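Local coordinates for protein esterase Rv0045c (Mycobacterium tuberculosis, PDB 6WYN) that hydrolyses carboxylic esters, with a strong preference for short, straight-chain alkyl esters such as butanoates, and likely serves ester or lipid metabolism, at residues F46-E51 and L230-F235; E64-Q69 and A75-G80; V85-G90 and H96-V101; V140-A145 and P169-E174. One frame throughout, in Å; residues are numbered along the deposited sequence.

Interaction 1: residues F46-E51 and L230-F235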
loop_
_atom_site.group_PDB
_atom_site.type_symbol
_atom_site.label_atom_id
_atom_site.label_comp_id
_atom_site.label_asym_id
_atom_site.label_seq_id
_atom_site.Cartn_x
_atom_site.Cartn_y
_atom_site.Cartn_z
ATOM N N PHE A 46 -7.276 -7.075 15.200
ATOM C CA PHE A 46 -8.540 -6.342 14.928
ATOM C C PHE A 46 -9.010 -5.543 16.170
ATOM O O PHE A 46 -10.072 -4.929 16.109
ATOM C CB PHE A 46 -9.574 -7.336 14.396
ATOM C CG PHE A 46 -9.076 -8.114 13.205
ATOM C CD1 PHE A 46 -8.590 -7.446 12.086
ATOM C CD2 PHE A 46 -9.097 -9.505 13.199
ATOM C CE1 PHE A 46 -8.070 -8.150 11.012
ATOM C CE2 PHE A 46 -8.648 -10.215 12.093
ATOM C CZ PHE A 46 -8.144 -9.532 11.014
ATOM N N ALA A 47 -8.223 -5.454 17.225
ATOM C CA ALA A 47 -8.665 -4.830 18.496
ATOM C C ALA A 47 -8.824 -3.298 18.355
ATOM O O ALA A 47 -9.510 -2.724 19.186
ATOM C CB ALA A 47 -7.674 -5.168 19.579
ATOM N N LEU A 48 -8.198 -2.626 17.384
ATOM C CA LEU A 48 -8.246 -1.137 17.292
ATOM C C LEU A 48 -9.204 -0.666 16.217
ATOM O O LEU A 48 -9.127 0.521 15.857
ATOM C CB LEU A 48 -6.840 -0.621 17.013
ATOM C CG LEU A 48 -5.843 -0.994 18.096
ATOM C CD1 LEU A 48 -4.461 -0.490 17.738
ATOM C CD2 LEU A 48 -6.310 -0.449 19.457
ATOM N N LEU A 49 -10.083 -1.511 15.699
ATOM C CA LEU A 49 -10.860 -1.089 14.501
ATOM C C LEU A 49 -11.809 0.089 14.834
ATOM O O LEU A 49 -12.149 0.833 13.885
ATOM C CB LEU A 49 -11.621 -2.253 13.873
ATOM C CG LEU A 49 -10.770 -3.289 13.126
ATOM C CD1 LEU A 49 -11.691 -4.365 12.555
ATOM C CD2 LEU A 49 -9.938 -2.636 12.027
ATOM N N ALA A 50 -12.255 0.239 16.089
ATOM C CA ALA A 50 -13.139 1.351 16.501
ATOM C C ALA A 50 -12.416 2.683 16.224
ATOM O O ALA A 50 -13.104 3.617 15.779
ATOM C CB ALA A 50 -13.544 1.203 17.950
ATOM N N GLU A 51 -11.095 2.727 16.424
ATOM C CA GLU A 51 -10.236 3.901 16.141
ATOM C C GLU A 51 -10.308 4.210 14.657
ATOM O O GLU A 51 -10.455 5.400 14.297
ATOM C CB GLU A 51 -8.796 3.678 16.600
ATOM C CG GLU A 51 -8.615 3.473 18.099
ATOM C CD GLU A 51 -7.163 3.300 18.545
ATOM O OE1 GLU A 51 -6.942 3.103 19.758
ATOM O OE2 GLU A 51 -6.236 3.403 17.705
ATOM N N LEU A 230 -0.407 7.351 14.715
ATOM C CA LEU A 230 0.971 6.822 14.518
ATOM C C LEU A 230 1.185 5.517 15.301
ATOM O O LEU A 230 1.806 4.582 14.736
ATOM C CB LEU A 230 2.004 7.869 14.928
ATOM C CG LEU A 230 2.029 9.148 14.088
ATOM C CD1 LEU A 230 3.123 10.101 14.593
ATOM C CD2 LEU A 230 2.219 8.841 12.595
ATOM N N ARG A 231 0.734 5.477 16.552
ATOM C CA ARG A 231 0.846 4.301 17.463
ATOM C C ARG A 231 0.146 3.092 16.805
ATOM O O ARG A 231 0.675 1.975 16.857
ATOM C CB ARG A 231 0.214 4.689 18.806
ATOM C CG ARG A 231 0.205 3.592 19.857
ATOM C CD ARG A 231 -0.338 4.008 21.227
ATOM N NE ARG A 231 0.357 5.185 21.768
ATOM C CZ ARG A 231 1.487 5.180 22.509
ATOM N NH1 ARG A 231 2.087 4.041 22.838
ATOM N NH2 ARG A 231 2.007 6.335 22.925
ATOM N N ARG A 232 -1.048 3.317 16.250
ATOM C CA ARG A 232 -1.819 2.222 15.601
ATOM C C ARG A 232 -1.003 1.686 14.423
ATOM O O ARG A 232 -0.920 0.452 14.270
ATOM C CB ARG A 232 -3.162 2.783 15.127
ATOM C CG ARG A 232 -4.076 1.790 14.426
ATOM C CD ARG A 232 -5.528 2.117 14.714
ATOM N NE ARG A 232 -6.140 3.073 13.803
ATOM C CZ ARG A 232 -6.296 4.373 14.038
ATOM N NH1 ARG A 232 -5.863 4.904 15.169
ATOM N NH2 ARG A 232 -6.877 5.141 13.134
ATOM N N GLY A 233 -0.412 2.588 13.636
ATOM C CA GLY A 233 0.385 2.186 12.467
ATOM C C GLY A 233 1.585 1.355 12.878
ATOM O O GLY A 233 1.855 0.287 12.231
ATOM N N VAL A 234 2.277 1.773 13.934
ATOM C CA VAL A 234 3.466 1.042 14.448
ATOM C C VAL A 234 3.045 -0.331 15.017
ATOM O O VAL A 234 3.707 -1.308 14.710
ATOM C CB VAL A 234 4.234 1.871 15.485
ATOM C CG1 VAL A 234 5.331 1.051 16.159
ATOM C CG2 VAL A 234 4.832 3.136 14.871
ATOM N N PHE A 235 2.007 -0.395 15.842
ATOM C CA PHE A 235 1.425 -1.676 16.314
ATOM C C PHE A 235 1.299 -2.712 15.166
ATOM O O PHE A 235 1.843 -3.829 15.246
ATOM C CB PHE A 235 0.070 -1.372 16.925
ATOM C CG PHE A 235 -0.694 -2.602 17.303
ATOM C CD1 PHE A 235 -0.160 -3.499 18.217
ATOM C CD2 PHE A 235 -1.921 -2.870 16.726
ATOM C CE1 PHE A 235 -0.866 -4.640 18.570
ATOM C CE2 PHE A 235 -2.622 -4.016 17.074
ATOM C CZ PHE A 235 -2.095 -4.888 17.998
#
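Leu48 and Arg232 mark the nearest approach of the two backbones, their CA atoms 7.4 Å apart, so the contact is made by side chains and no main-chain bond crosses it. A type I beta turn from Phe46 to Leu49 leads into the helix 49-55, with Leu48 as the N-cap residue, and the first turn of that helix faces the middle of helix 227-237. From the turn, Leu48 reaches across with its CD1 branch, which lies 3.6 Å from CD2 of the Phe235 ring and comes at the ring obliquely. Its CB rests against the aliphatic part of Arg232, 3.8 Å from CD. Thr41 and Leu43 of the N-terminal segment also touch Phe235. The contact thus ties the N-terminal region, ahead of the first strand of the alpha/beta hydrolase sheet, to a helix that follows some 180 residues later. Arg232 starts out with CG opposite its own N (chi1 180°), then bends at chi2 and chi3, which brings one face of the guanidinium, toward its rim, against CB of Glu51. The two side chains run past each other in opposite directions, and the extended acid carries OE2 to 3.0 Å from NH1 of Arg232. The hydrogen bond within this salt bridge is weak, bent to 130° at the hydrogen; the carboxylate and guanidinium planes stand 81° apart. Asn52 and Gln55, further along helix 49-55, also touch the Arg232 side chain.

Interaction 2: residues E64-Q69 and A75-G80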
loop_
_atom_site.group_PDB
_atom_site.type_symbol
_atom_site.label_atom_id
_atom_site.label_comp_id
_atom_site.label_asym_id
_atom_site.label_seq_id
_atom_site.Cartn_x
_atom_site.Cartn_y
_atom_site.Cartn_z
ATOM N N GLU A 64 -17.039 -7.314 9.012
ATOM C CA GLU A 64 -16.336 -8.612 9.227
ATOM C C GLU A 64 -14.959 -8.503 8.556
ATOM O O GLU A 64 -14.891 -7.946 7.458
ATOM C CB GLU A 64 -17.067 -9.769 8.547
ATOM C CG GLU A 64 -18.339 -10.214 9.227
ATOM C CD GLU A 64 -19.043 -11.286 8.398
ATOM O OE1 GLU A 64 -18.867 -11.302 7.126
ATOM O OE2 GLU A 64 -19.721 -12.143 9.016
ATOM N N VAL A 65 -13.928 -9.031 9.182
ATOM C CA VAL A 65 -12.590 -9.082 8.544
ATOM C C VAL A 65 -11.866 -10.322 9.076
ATOM O O VAL A 65 -12.014 -10.642 10.250
ATOM C CB VAL A 65 -11.820 -7.754 8.742
ATOM C CG1 VAL A 65 -11.731 -7.356 10.211
ATOM C CG2 VAL A 65 -10.409 -7.795 8.117
ATOM N N GLU A 66 -11.056 -10.962 8.233
ATOM C CA GLU A 66 -10.184 -12.063 8.674
ATOM C C GLU A 66 -8.932 -12.046 7.808
ATOM O O GLU A 66 -8.979 -11.508 6.679
ATOM C CB GLU A 66 -10.947 -13.398 8.601
ATOM C CG GLU A 66 -11.431 -13.774 7.226
ATOM C CD GLU A 66 -12.193 -15.102 7.173
ATOM O OE1 GLU A 66 -12.616 -15.587 8.231
ATOM O OE2 GLU A 66 -12.347 -15.656 6.096
ATOM N N ARG A 67 -7.859 -12.599 8.332
ATOM C CA ARG A 67 -6.610 -12.803 7.591
ATOM C C ARG A 67 -6.767 -14.061 6.727
ATOM O O ARG A 67 -7.330 -15.089 7.201
ATOM C CB ARG A 67 -5.432 -12.900 8.556
ATOM C CG ARG A 67 -4.100 -12.922 7.842
ATOM C CD ARG A 67 -2.965 -12.548 8.749
ATOM N NE ARG A 67 -2.946 -11.109 9.061
ATOM C CZ ARG A 67 -2.496 -10.127 8.261
ATOM N NH1 ARG A 67 -2.489 -8.878 8.708
ATOM N NH2 ARG A 67 -1.989 -10.381 7.063
ATOM N N VAL A 68 -6.331 -13.973 5.473
ATOM C CA VAL A 68 -6.268 -15.140 4.554
ATOM C C VAL A 68 -4.815 -15.308 4.067
ATOM O O VAL A 68 -3.984 -14.349 4.186
ATOM C CB VAL A 68 -7.295 -15.058 3.413
ATOM C CG1 VAL A 68 -8.732 -15.033 3.916
ATOM C CG2 VAL A 68 -7.062 -13.868 2.505
ATOM N N GLN A 69 -4.489 -16.513 3.586
ATOM C CA GLN A 69 -3.131 -16.797 3.067
ATOM C C GLN A 69 -3.242 -17.791 1.919
ATOM O O GLN A 69 -4.058 -18.773 2.020
ATOM C CB GLN A 69 -2.237 -17.274 4.191
ATOM C CG GLN A 69 -0.813 -17.605 3.721
ATOM C CD GLN A 69 0.006 -18.294 4.776
ATOM O OE1 GLN A 69 -0.416 -18.381 5.909
ATOM N NE2 GLN A 69 1.127 -18.902 4.402
ATOM N N ALA A 75 -3.225 -11.683 3.358
ATOM C CA ALA A 75 -4.115 -10.559 3.038
ATOM C C ALA A 75 -5.171 -10.459 4.128
ATOM O O ALA A 75 -5.362 -11.472 4.894
ATOM C CB ALA A 75 -4.727 -10.691 1.676
ATOM N N LEU A 76 -5.751 -9.269 4.254
ATOM C CA LEU A 76 -7.000 -9.067 5.043
ATOM C C LEU A 76 -8.177 -9.058 4.091
ATOM O O LEU A 76 -8.176 -8.276 3.115
ATOM C CB LEU A 76 -6.894 -7.755 5.811
ATOM C CG LEU A 76 -5.795 -7.701 6.852
ATOM C CD1 LEU A 76 -5.761 -6.346 7.527
ATOM C CD2 LEU A 76 -5.985 -8.801 7.878
ATOM N N ARG A 77 -9.164 -9.905 4.360
ATOM C CA ARG A 77 -10.399 -10.009 3.553
ATOM C C ARG A 77 -11.526 -9.400 4.377
ATOM O O ARG A 77 -11.832 -9.930 5.483
ATOM C CB ARG A 77 -10.701 -11.452 3.130
ATOM C CG ARG A 77 -11.869 -11.573 2.165
ATOM C CD ARG A 77 -11.946 -12.921 1.479
ATOM N NE ARG A 77 -12.191 -13.939 2.501
ATOM C CZ ARG A 77 -11.973 -15.242 2.340
ATOM N NH1 ARG A 77 -12.179 -16.064 3.358
ATOM N NH2 ARG A 77 -11.584 -15.702 1.173
ATOM N N TRP A 78 -12.114 -8.330 3.835
ATOM C CA TRP A 78 -13.155 -7.502 4.495
ATOM C C TRP A 78 -14.510 -7.788 3.875
ATOM O O TRP A 78 -14.578 -7.823 2.624
ATOM C CB TRP A 78 -12.832 -6.025 4.308
ATOM C CG TRP A 78 -11.544 -5.594 4.929
ATOM C CD1 TRP A 78 -10.263 -5.696 4.432
ATOM C CD2 TRP A 78 -11.449 -4.930 6.184
ATOM N NE1 TRP A 78 -9.382 -5.124 5.308
ATOM C CE2 TRP A 78 -10.087 -4.624 6.379
ATOM C CE3 TRP A 78 -12.402 -4.528 7.126
ATOM C CZ2 TRP A 78 -9.652 -3.960 7.521
ATOM C CZ3 TRP A 78 -11.965 -3.849 8.237
ATOM C CH2 TRP A 78 -10.612 -3.562 8.429
ATOM N N GLY A 79 -15.528 -7.944 4.731
ATOM C CA GLY A 79 -16.928 -7.989 4.289
ATOM C C GLY A 79 -17.320 -9.311 3.659
ATOM O O GLY A 79 -18.268 -9.275 2.847
ATOM N N GLY A 80 -16.632 -10.422 3.941
ATOM C CA GLY A 80 -16.947 -11.723 3.287
ATOM C C GLY A 80 -16.010 -12.149 2.145
ATOM O O GLY A 80 -14.972 -11.507 1.907
HETATM O O HOH W 1 -14.015 -13.508 4.592
#
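Val65 and Trp78 face each other as a non-hydrogen-bonded pair of the antiparallel beta hairpin 65-70/73-78, which forms one edge of the central alpha/beta hydrolase sheet. Their side chains lie side by side and point the same way. With CG2 of Val65 anti to the backbone N, that methyl sits over the indole, 3.7 Å from the centroid of the six-membered ring and 16° off its normal, a CH-pi contact over the face. Helices 49-55 and 99-105 also touch the indole, so it is packed between Val65 and those helices. Further along the same side of the sheet, Arg67 crosses Leu76 obliquely, and CD2 of Leu76 lies over the rim of one guanidinium face, 3.6 Å from NH1 of Arg67. The charge of Arg67 is met outside the hairpin by Glu45 and Asp113. On the other side of the sheet, Glu66 and Arg77 extend alongside each other from a hydrogen-bonded pair, whose backbone bonds include Arg77 N to Glu66 O at 2.8 Å. Their salt bridge joins NH1 of Arg77 to OE2 of Glu66, also at 2.8 Å; the oxygen lies at the guanidinium edge, near its plane, though the two planar groups are turned 37° apart. Val68 crosses Arg77 at about a right angle and sets CG1 over the centre of the guanidinium, covering one face. A water accepts from NE of Arg77 at 2.8 Å and gives a weak bond to OE2 of Glu66, 3.1 Å away.

Interaction 3: residues V85-G90 and H96-V101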
loop_
_atom_site.group_PDB
_atom_site.type_symbol
_atom_site.label_atom_id
_atom_site.label_comp_id
_atom_site.label_asym_id
_atom_site.label_seq_id
_atom_site.Cartn_x
_atom_site.Cartn_y
_atom_site.Cartn_z
ATOM N N VAL A 85 -12.926 -4.622 -4.336
ATOM C CA VAL A 85 -11.723 -3.779 -4.524
ATOM C C VAL A 85 -10.525 -4.493 -3.933
ATOM O O VAL A 85 -10.638 -5.033 -2.832
ATOM C CB VAL A 85 -11.902 -2.421 -3.833
ATOM C CG1 VAL A 85 -10.765 -1.484 -4.180
ATOM C CG2 VAL A 85 -13.260 -1.809 -4.195
ATOM N N ILE A 86 -9.429 -4.436 -4.637
ATOM C CA ILE A 86 -8.105 -4.851 -4.123
ATOM C C ILE A 86 -7.288 -3.615 -3.779
ATOM O O ILE A 86 -7.206 -2.725 -4.625
ATOM C CB ILE A 86 -7.414 -5.714 -5.182
ATOM C CG1 ILE A 86 -8.260 -6.925 -5.577
ATOM C CG2 ILE A 86 -6.054 -6.114 -4.672
ATOM C CD1 ILE A 86 -7.852 -7.519 -6.924
ATOM N N PHE A 87 -6.654 -3.603 -2.612
ATOM C CA PHE A 87 -5.785 -2.508 -2.150
ATOM C C PHE A 87 -4.370 -3.056 -1.988
ATOM O O PHE A 87 -4.232 -4.133 -1.354
ATOM C CB PHE A 87 -6.305 -1.956 -0.826
ATOM C CG PHE A 87 -7.602 -1.203 -0.899
ATOM C CD1 PHE A 87 -8.810 -1.846 -0.735
ATOM C CD2 PHE A 87 -7.599 0.177 -1.076
ATOM C CE1 PHE A 87 -10.015 -1.146 -0.764
ATOM C CE2 PHE A 87 -8.796 0.872 -1.151
ATOM C CZ PHE A 87 -9.992 0.221 -0.974
ATOM N N LEU A 88 -3.385 -2.336 -2.515
ATOM C CA LEU A 88 -1.948 -2.675 -2.406
ATOM C C LEU A 88 -1.229 -1.506 -1.750
ATOM O O LEU A 88 -1.184 -0.431 -2.357
ATOM C CB LEU A 88 -1.397 -2.993 -3.789
ATOM C CG LEU A 88 -2.198 -4.042 -4.573
ATOM C CD1 LEU A 88 -1.551 -4.330 -5.905
ATOM C CD2 LEU A 88 -2.246 -5.371 -3.813
ATOM N N HIS A 89 -0.676 -1.731 -0.568
ATOM C CA HIS A 89 0.085 -0.723 0.205
ATOM C C HIS A 89 1.443 -0.348 -0.415
ATOM O O HIS A 89 1.906 -0.930 -1.433
ATOM C CB HIS A 89 0.291 -1.283 1.612
ATOM C CG HIS A 89 1.159 -2.493 1.642
ATOM N ND1 HIS A 89 2.541 -2.402 1.584
ATOM C CD2 HIS A 89 0.848 -3.812 1.783
ATOM C CE1 HIS A 89 3.037 -3.638 1.662
ATOM N NE2 HIS A 89 2.028 -4.498 1.817
ATOM N N GLY A 90 2.114 0.597 0.229
ATOM C CA GLY A 90 3.430 1.076 -0.232
ATOM C C GLY A 90 4.597 0.311 0.378
ATOM O O GLY A 90 4.429 -0.511 1.327
ATOM N N HIS A 96 -2.806 -3.213 6.759
ATOM C CA HIS A 96 -3.570 -2.452 7.774
ATOM C C HIS A 96 -3.550 -0.950 7.443
ATOM O O HIS A 96 -4.414 -0.231 7.992
ATOM C CB HIS A 96 -3.033 -2.668 9.190
ATOM C CG HIS A 96 -3.502 -3.927 9.837
ATOM N ND1 HIS A 96 -4.751 -4.031 10.379
ATOM C CD2 HIS A 96 -2.882 -5.119 10.051
ATOM C CE1 HIS A 96 -4.900 -5.233 10.920
ATOM N NE2 HIS A 96 -3.771 -5.920 10.719
ATOM N N THR A 97 -2.637 -0.486 6.576
ATOM C CA THR A 97 -2.602 0.937 6.140
ATOM C C THR A 97 -3.989 1.282 5.599
ATOM O O THR A 97 -4.403 2.449 5.666
ATOM C CB THR A 97 -1.497 1.217 5.101
ATOM O OG1 THR A 97 -1.282 2.627 4.989
ATOM C CG2 THR A 97 -1.839 0.708 3.727
ATOM N N TRP A 98 -4.697 0.313 5.051
ATOM C CA TRP A 98 -6.007 0.581 4.413
ATOM C C TRP A 98 -7.201 0.512 5.369
ATOM O O TRP A 98 -8.298 0.769 4.880
ATOM C CB TRP A 98 -6.219 -0.345 3.245
ATOM C CG TRP A 98 -5.165 -0.256 2.220
ATOM C CD1 TRP A 98 -4.153 -1.143 1.974
ATOM C CD2 TRP A 98 -5.003 0.829 1.308
ATOM N NE1 TRP A 98 -3.434 -0.730 0.890
ATOM C CE2 TRP A 98 -3.891 0.505 0.497
ATOM C CE3 TRP A 98 -5.696 2.023 1.091
ATOM C CZ2 TRP A 98 -3.449 1.355 -0.508
ATOM C CZ3 TRP A 98 -5.244 2.864 0.108
ATOM C CH2 TRP A 98 -4.182 2.498 -0.723
ATOM N N ASP A 99 -7.026 0.159 6.640
ATOM C CA ASP A 99 -8.158 -0.129 7.567
ATOM C C ASP A 99 -9.181 1.029 7.538
ATOM O O ASP A 99 -10.391 0.788 7.449
ATOM C CB ASP A 99 -7.644 -0.389 8.981
ATOM C CG ASP A 99 -6.875 -1.687 9.180
ATOM O OD1 ASP A 99 -6.775 -2.500 8.191
ATOM O OD2 ASP A 99 -6.354 -1.860 10.324
ATOM N N THR A 100 -8.709 2.260 7.658
ATOM C CA THR A 100 -9.608 3.428 7.809
ATOM C C THR A 100 -10.367 3.566 6.523
ATOM O O THR A 100 -11.601 3.662 6.577
ATOM C CB THR A 100 -8.874 4.694 8.252
ATOM O OG1 THR A 100 -8.338 4.478 9.554
ATOM C CG2 THR A 100 -9.811 5.889 8.260
ATOM N N VAL A 101 -9.665 3.554 5.392
ATOM C CA VAL A 101 -10.330 3.698 4.079
ATOM C C VAL A 101 -11.367 2.574 3.902
ATOM O O VAL A 101 -12.468 2.817 3.394
ATOM C CB VAL A 101 -9.285 3.754 2.947
ATOM C CG1 VAL A 101 -9.882 3.508 1.589
ATOM C CG2 VAL A 101 -8.520 5.065 2.949
#
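Phe87 and Trp98 carry the aromatic part of this contact, inside the beta-alpha-beta unit of strand 85-88, helix 99-105 and strand 109-112 in the alpha/beta hydrolase core. CB of Phe87 stands almost exactly over the five-membered ring of Trp98, 3.5 Å from its centroid and 4° off the normal, a CH-pi contact. The phenyl ring then leans over the six-membered ring at 43° between planes, neither stacked nor edge-on, with CD2 of Phe87 3.4 Å from CE3 of Trp98. The indole's opposite face is partly covered by CG2 of Thr97.

Apolar contacts extend the packing. CG1 of Val101 approaches the Phe87 ring obliquely, 4.0 Å from CE2, and CG2 of Thr97 meets CB of His89 at 3.6 Å. Strand 150-154 and helix 317-328 also touch Trp98, which is buried between strand and helix layers.

No hydrogen bond crosses between the two segments; polar groups are held within their own segment or by outside residues. His96 donates through ND1 to OD2 of Asp99; the oxygen lies in the plane of the His96 ring and uses its syn lone pair. NE2 of His96 pairs with Glu45. His89 turns its ring away from the indole; its NE2 accepts from Leu114 N, and its side chain is about 5 Å from Gly91, a site that influences substrate selectivity. ND1 of His89 donates to the carbonyl O of Gly90 at 2.7 Å, with the oxygen in the imidazole plane.

Interaction 4: residues V140-A145 and P169-E174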
loop_
_atom_site.group_PDB
_atom_site.type_symbol
_atom_site.label_atom_id
_atom_site.label_comp_id
_atom_site.label_asym_id
_atom_site.label_seq_id
_atom_site.Cartn_x
_atom_site.Cartn_y
_atom_site.Cartn_z
ATOM N N VAL A 140 -2.831 -15.708 -6.782
ATOM C CA VAL A 140 -3.532 -15.557 -5.473
ATOM C C VAL A 140 -4.787 -14.703 -5.662
ATOM O O VAL A 140 -5.857 -15.071 -5.172
ATOM C CB VAL A 140 -2.573 -14.973 -4.436
ATOM C CG1 VAL A 140 -3.282 -14.664 -3.092
ATOM C CG2 VAL A 140 -1.396 -15.928 -4.225
ATOM N N LEU A 141 -4.655 -13.580 -6.373
ATOM C CA LEU A 141 -5.801 -12.685 -6.645
ATOM C C LEU A 141 -6.835 -13.407 -7.498
ATOM O O LEU A 141 -8.014 -13.195 -7.257
ATOM C CB LEU A 141 -5.303 -11.396 -7.312
ATOM C CG LEU A 141 -4.312 -10.594 -6.471
ATOM C CD1 LEU A 141 -3.791 -9.366 -7.209
ATOM C CD2 LEU A 141 -4.944 -10.174 -5.152
ATOM N N ARG A 142 -6.424 -14.221 -8.464
ATOM C CA ARG A 142 -7.364 -15.053 -9.253
ATOM C C ARG A 142 -8.151 -15.948 -8.309
ATOM O O ARG A 142 -9.312 -16.144 -8.565
ATOM C CB ARG A 142 -6.680 -16.015 -10.226
ATOM C CG ARG A 142 -5.946 -15.353 -11.371
ATOM C CD ARG A 142 -5.941 -16.171 -12.666
ATOM N NE ARG A 142 -5.375 -15.256 -13.643
ATOM C CZ ARG A 142 -6.078 -14.509 -14.488
ATOM N NH1 ARG A 142 -7.389 -14.633 -14.571
ATOM N NH2 ARG A 142 -5.453 -13.669 -15.297
ATOM N N GLU A 143 -7.525 -16.476 -7.269
ATOM C CA GLU A 143 -8.194 -17.364 -6.280
ATOM C C GLU A 143 -9.047 -16.500 -5.328
ATOM O O GLU A 143 -10.197 -16.817 -5.165
ATOM C CB GLU A 143 -7.139 -18.197 -5.530
ATOM C CG GLU A 143 -7.652 -18.961 -4.298
ATOM C CD GLU A 143 -6.636 -19.680 -3.378
ATOM O OE1 GLU A 143 -7.051 -20.109 -2.221
ATOM O OE2 GLU A 143 -5.425 -19.818 -3.776
ATOM N N LEU A 144 -8.483 -15.469 -4.686
ATOM C CA LEU A 144 -9.153 -14.773 -3.557
ATOM C C LEU A 144 -10.002 -13.547 -3.993
ATOM O O LEU A 144 -10.866 -13.115 -3.194
ATOM C CB LEU A 144 -8.073 -14.386 -2.545
ATOM C CG LEU A 144 -7.356 -15.556 -1.872
ATOM C CD1 LEU A 144 -6.192 -15.076 -1.030
ATOM C CD2 LEU A 144 -8.337 -16.351 -1.005
ATOM N N ALA A 145 -9.799 -12.959 -5.175
ATOM C CA ALA A 145 -10.517 -11.729 -5.578
ATOM C C ALA A 145 -10.762 -11.719 -7.084
ATOM O O ALA A 145 -10.438 -10.746 -7.757
ATOM C CB ALA A 145 -9.723 -10.519 -5.140
ATOM N N PRO A 169 -5.173 -8.664 -17.554
ATOM C CA PRO A 169 -6.288 -7.771 -17.881
ATOM C C PRO A 169 -7.656 -8.219 -17.329
ATOM O O PRO A 169 -8.190 -7.520 -16.492
ATOM C CB PRO A 169 -6.330 -7.756 -19.416
ATOM C CG PRO A 169 -4.944 -8.228 -19.844
ATOM C CD PRO A 169 -4.433 -9.123 -18.737
ATOM N N ASP A 170 -8.172 -9.368 -17.788
ATOM C CA ASP A 170 -9.510 -9.927 -17.440
ATOM C C ASP A 170 -9.891 -9.502 -16.018
ATOM O O ASP A 170 -11.035 -9.086 -15.842
ATOM C CB ASP A 170 -9.529 -11.453 -17.597
ATOM C CG ASP A 170 -8.372 -12.154 -16.907
ATOM O OD1 ASP A 170 -7.221 -11.976 -17.359
ATOM O OD2 ASP A 170 -8.620 -12.849 -15.917
ATOM N N LEU A 171 -8.959 -9.598 -15.067
ATOM C CA LEU A 171 -9.091 -9.153 -13.654
ATOM C C LEU A 171 -9.415 -7.638 -13.570
ATOM O O LEU A 171 -10.580 -7.287 -13.270
ATOM C CB LEU A 171 -7.764 -9.447 -12.934
ATOM C CG LEU A 171 -7.858 -10.188 -11.595
ATOM C CD1 LEU A 171 -7.384 -11.632 -11.749
ATOM C CD2 LEU A 171 -7.068 -9.478 -10.492
ATOM N N VAL A 172 -8.407 -6.780 -13.813
ATOM C CA VAL A 172 -8.319 -5.326 -13.453
ATOM C C VAL A 172 -9.166 -4.511 -14.429
ATOM O O VAL A 172 -8.729 -4.359 -15.586
ATOM C CB VAL A 172 -6.865 -4.818 -13.524
ATOM C CG1 VAL A 172 -6.748 -3.354 -13.115
ATOM C CG2 VAL A 172 -5.901 -5.679 -12.723
ATOM N N GLY A 173 -10.308 -4.003 -13.987
ATOM C CA GLY A 173 -11.142 -3.113 -14.813
ATOM C C GLY A 173 -10.637 -1.680 -14.742
ATOM O O GLY A 173 -10.747 -0.967 -15.760
ATOM N N GLU A 174 -10.074 -1.270 -13.590
ATOM C CA GLU A 174 -9.845 0.158 -13.258
ATOM C C GLU A 174 -8.714 0.267 -12.227
ATOM O O GLU A 174 -8.703 -0.561 -11.302
ATOM C CB GLU A 174 -11.221 0.621 -12.793
ATOM C CG GLU A 174 -11.326 2.059 -12.473
ATOM C CD GLU A 174 -11.889 2.914 -13.592
ATOM O OE1 GLU A 174 -12.698 2.411 -14.426
ATOM O OE2 GLU A 174 -11.525 4.088 -13.595
#
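Arg142, near the C-terminal end of helix 130-144, reaches over to Asp170 and Leu171 in the loop that leads from helix 156-167 into strand 174-178. Both helices belong to the alpha/beta hydrolase domain, and the loop precedes a strand of its central sheet. From CB the chain leaves with CG anti to the carbonyl carbon (chi1 -67°), and CG passes 4.0 Å from CD1 of Leu171. A bend at chi2 then directs CD and NE outward toward the loop. At CZ the group is flat, and CD1 of Leu171 lies 4.1 Å above the guanidinium plane, toward its rim. The two terminal nitrogens take Asp170 end-on, one to each oxygen: NH1 to OD2 at 2.6 Å and NH2 to OD1 at 3.2 Å. Each oxygen offers its syn lone pair, and the carboxylate and guanidinium planes are only 14° apart, so this is a nearly coplanar bidentate salt bridge. Asp170 is poorly ordered, however, and lies with its partner on the exposed side of the contact, so the exact lengths deserve caution. Toward the protein, Leu171 points its other branch, CD2, at Leu141, the residue just before Arg142. Leu141 is itself packed on Leu110, Val112 and Leu164, which places the inner half of the contact against the sheet and helix 156-167. There CD2 of Leu171 comes to 4.1 Å from CB of Leu141.

How the interactions relate
Interactions 1 and 3 both touch the Val65/Trp78 face of the hairpin in interaction 2, while Leu144 of interaction 4 packs on Val68 of the other face. Leu49 joins the first two, its CD2 lying 3.8 Å from CH2 of Trp78, and Trp78 CZ2 in turn comes 3.3 Å from OD1 of Asp99 in interaction 3. Ile86 links interaction 3 to interaction 4, with CG1 3.9 Å from CB of Ala145. Interactions 1 and 4 do not touch; their centres are about 29 Å apart. Interaction 3 comes nearest the active site: the side chain of His89 is about 8 Å from that of Ser155, the inferred nucleophile. The other three contacts lie away from the catalytic residues.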